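Local coordinates for uncharacterized protein (Parabacteroides distasonis ATCC 8503, PDB 4R03) that is of unknown function but belongs to the DUF3836 family and folds into a single-layer antiparallel beta-sheet built from successive beta-hairpins, at residues R51-R54 with T55-E58. Numbering follows the deposited sequence. Where two conformers were deposited one is given.
Sequences RWDR and TNDE. With CIT (citric acid), chain C.
Asp53 meets Glu58 as an antiparallel hydrogen-bonded pair that closes a tight beta-hairpin. Its N donates to Glu58 O at 2.8 Å, and its O accepts a longer bond from Glu58 N at 3.3 Å. Asp57 N also reaches Asp53 O, but the bend at the hydrogen (116°) leaves that bond weak. Two consecutive residues thus face one, a G1 beta bulge, with Asp57, at positive phi, the first of the two.

The carboxylate of Asp53 folds forward over the turn, its CG anti to the backbone N (chi1 -177°). There OD1 takes the amide N of Asn56 at 2.9 Å, the N-H approaching nearly along the C-O axis. The same oxygen also touches Thr55 CB. Its other oxygen, OD2, pairs with Arg51 NH1 in a salt bridge whose hydrogen bond is long and weak (3.4 Å), so the two oxygens are tied to the turn and to the strand before it.

On the other face Trp52 lays its six-membered ring flat over the backbone of Asp57 and Glu58; Asp57 C sits 3.3 Å above the ring plane, displaced toward the rim, and CZ2 touches Asp57 CB. The indole N-H points outward at its edge to the hydroxyl O7 of a citrate, probably from the crystallisation liquor, which in turn makes a weak bond to Asp57 OD1. Bent at chi3 (71°), Arg54 turns its guanidinium edge to one citrate carboxylate, NE bonding O6 and NH2 bonding O5.

This exposed turn joins strand 44-53 to strand 58-69, neighbours in the antiparallel sheet. Trp59 meets the Trp52 indole edge-to-face, and Lys30, from strand 27-38 on the far side of strand 44-53, makes a cation-pi contact with it.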
ATOM      1  N   ARG A  51       3.626   6.508   6.125  1.00 12.15           N
ATOM      2  CA  ARG A  51       3.753   6.439   7.582  1.00 12.53           C
ATOM      3  C   ARG A  51       3.177   7.746   8.171  1.00 11.87           C
ATOM      4  O   ARG A  51       3.140   8.789   7.506  1.00 12.56           O
ATOM      5  CB  ARG A  51       5.205   6.239   8.014  1.00 15.42           C
ATOM      6  CG  ARG A  51       6.111   7.388   7.654  1.00 18.89           C
ATOM      7  CD  ARG A  51       7.582   7.076   8.127  1.00 20.80           C
ATOM      8  NE  ARG A  51       8.409   8.176   7.706  1.00 26.48           N
ATOM      9  CZ  ARG A  51       8.515   9.319   8.367  1.00 26.00           C
ATOM     10  NH1 ARG A  51       7.962   9.457   9.535  1.00 27.01           N
ATOM     11  NH2 ARG A  51       9.285  10.299   7.882  1.00 32.78           N
ATOM     12  N   TRP A  52       2.775   7.663   9.419  1.00 12.50           N
ATOM     13  CA  TRP A  52       2.235   8.835  10.125  1.00 12.42           C
ATOM     14  C   TRP A  52       3.390   9.428  10.915  1.00 12.37           C
ATOM     15  O   TRP A  52       3.904   8.846  11.879  1.00 13.08           O
ATOM     16  CB  TRP A  52       1.071   8.500  11.010  1.00 11.79           C
ATOM     17  CG  TRP A  52       0.477   9.652  11.687  1.00 12.50           C
ATOM     18  CD1 TRP A  52       0.570   9.922  13.008  1.00 14.93           C
ATOM     19  CD2 TRP A  52      -0.313  10.692  11.107  1.00 12.53           C
ATOM     20  NE1 TRP A  52      -0.112  11.064  13.295  1.00 14.74           N
ATOM     21  CE2 TRP A  52      -0.685  11.559  12.155  1.00 13.33           C
ATOM     22  CE3 TRP A  52      -0.747  10.992   9.812  1.00 14.30           C
ATOM     23  CZ2 TRP A  52      -1.464  12.676  11.921  1.00 15.03           C
ATOM     24  CZ3 TRP A  52      -1.514  12.061   9.600  1.00 14.46           C
ATOM     25  CH2 TRP A  52      -1.832  12.940  10.644  1.00 15.58           C
ATOM     26  N   ASP A  53       3.783  10.632  10.523  1.00 13.57           N
ATOM     27  CA  ASP A  53       4.825  11.355  11.268  0.50 14.33           C
ATOM     28  C   ASP A  53       4.202  12.148  12.421  1.00 13.92           C
ATOM     29  O   ASP A  53       3.436  13.074  12.232  1.00 15.06           O
ATOM     30  CB  ASP A  53       5.604  12.229  10.303  0.50 14.94           C
ATOM     31  CG  ASP A  53       6.744  12.960  10.978  0.50 16.68           C
ATOM     32  OD1 ASP A  53       6.424  13.755  11.879  0.50 16.16           O
ATOM     33  OD2 ASP A  53       7.914  12.694  10.619  0.50 17.57           O
ATOM     34  N   ARG A  54       4.500  11.711  13.641  1.00 15.30           N
ATOM     35  CA  ARG A  54       3.865  12.289  14.830  1.00 16.19           C
ATOM     36  C   ARG A  54       4.531  13.610  15.227  1.00 17.21           C
ATOM     37  O   ARG A  54       3.890  14.386  15.937  1.00 18.98           O
ATOM     38  CB  ARG A  54       3.963  11.340  16.041  1.00 19.09           C
ATOM     39  CG  ARG A  54       3.316   9.960  15.758  1.00 22.12           C
ATOM     40  CD  ARG A  54       3.410   9.031  16.960  1.00 24.35           C
ATOM     41  NE  ARG A  54       2.513   9.503  18.010  1.00 26.79           N
ATOM     42  CZ  ARG A  54       2.556   9.102  19.296  1.00 30.96           C
ATOM     43  NH1 ARG A  54       3.484   8.270  19.696  1.00 32.22           N
ATOM     44  NH2 ARG A  54       1.689   9.586  20.174  1.00 31.31           N
ATOM     45  N   THR A  55       5.739  13.840  14.768  1.00 17.29           N
ATOM     46  CA  THR A  55       6.423  15.153  15.016  1.00 18.38           C
ATOM     47  C   THR A  55       5.700  16.290  14.324  1.00 19.38           C
ATOM     48  O   THR A  55       5.455  17.370  14.921  1.00 21.59           O
ATOM     49  CB  THR A  55       7.811  15.089  14.555  1.00 21.24           C
ATOM     50  OG1 THR A  55       8.471  14.061  15.292  1.00 23.51           O
ATOM     51  CG2 THR A  55       8.559  16.373  14.828  1.00 22.60           C
ATOM     52  N   ASN A  56       5.235  16.044  13.113  1.00 19.02           N
ATOM     53  CA  ASN A  56       4.510  17.061  12.378  1.00 21.06           C
ATOM     54  C   ASN A  56       3.004  16.816  12.126  1.00 19.55           C
ATOM     55  O   ASN A  56       2.360  17.688  11.549  1.00 20.26           O
ATOM     56  CB  ASN A  56       5.184  17.161  11.013  1.00 21.91           C
ATOM     57  CG  ASN A  56       6.635  17.488  11.142  1.00 24.02           C
ATOM     58  OD1 ASN A  56       6.997  18.317  11.968  1.00 28.16           O
ATOM     59  ND2 ASN A  56       7.432  16.915  10.320  1.00 27.83           N
ATOM     60  N   ASP A  57       2.473  15.604  12.504  1.00 19.43           N
ATOM     61  CA  ASP A  57       1.070  15.081  12.195  1.00 17.39           C
ATOM     62  C   ASP A  57       0.738  15.152  10.693  1.00 16.53           C
ATOM     63  O   ASP A  57      -0.111  15.926  10.217  1.00 15.68           O
ATOM     64  CB  ASP A  57      -0.045  15.760  13.009  1.00 18.58           C
ATOM     65  CG  ASP A  57      -0.153  15.223  14.401  1.00 18.54           C
ATOM     66  OD1 ASP A  57       0.746  14.485  14.833  1.00 19.88           O
ATOM     67  OD2 ASP A  57      -1.133  15.663  15.054  1.00 23.73           O
ATOM     68  N   GLU A  58       1.443  14.329   9.954  1.00 14.74           N
ATOM     69  CA  GLU A  58       1.298  14.311   8.516  0.50 15.61           C
ATOM     70  C   GLU A  58       1.642  12.900   7.991  1.00 14.06           C
ATOM     71  O   GLU A  58       2.504  12.211   8.556  1.00 14.08           O
ATOM     72  CB  GLU A  58       2.150  15.432   7.899  0.50 18.88           C
ATOM     73  CG  GLU A  58       3.447  15.062   7.379  0.50 19.75           C
ATOM     74  CD  GLU A  58       4.373  16.274   6.980  0.50 23.89           C
ATOM     75  OE1 GLU A  58       4.239  17.403   7.514  0.50 25.13           O
ATOM     76  OE2 GLU A  58       5.212  16.043   6.107  0.50 21.03           O
TER
HETATM   77  C1  CIT C 202      -1.709   9.585  16.177  1.00 24.80           C
HETATM   78  O1  CIT C 202      -2.549   9.074  15.369  1.00 20.18           O
HETATM   79  O2  CIT C 202      -0.491   9.172  16.354  1.00 23.00           O
HETATM   80  C2  CIT C 202      -2.348  10.710  16.998  1.00 30.58           C
HETATM   81  C3  CIT C 202      -1.530  12.014  17.053  1.00 36.50           C
HETATM   82  O7  CIT C 202      -1.126  12.383  15.716  1.00 35.01           O
HETATM   83  C4  CIT C 202      -2.382  13.148  17.682  1.00 36.26           C
HETATM   84  C5  CIT C 202      -1.524  14.281  18.203  1.00 40.40           C
HETATM   85  O3  CIT C 202      -1.213  14.337  19.424  1.00 48.01           O
HETATM   86  O4  CIT C 202      -1.087  15.167  17.434  1.00 36.12           O
HETATM   87  C6  CIT C 202      -0.213  11.803  17.799  1.00 41.23           C
HETATM   88  O5  CIT C 202      -0.242  11.229  18.907  1.00 40.90           O
HETATM   89  O6  CIT C 202       0.868  12.165  17.284  1.00 39.65           O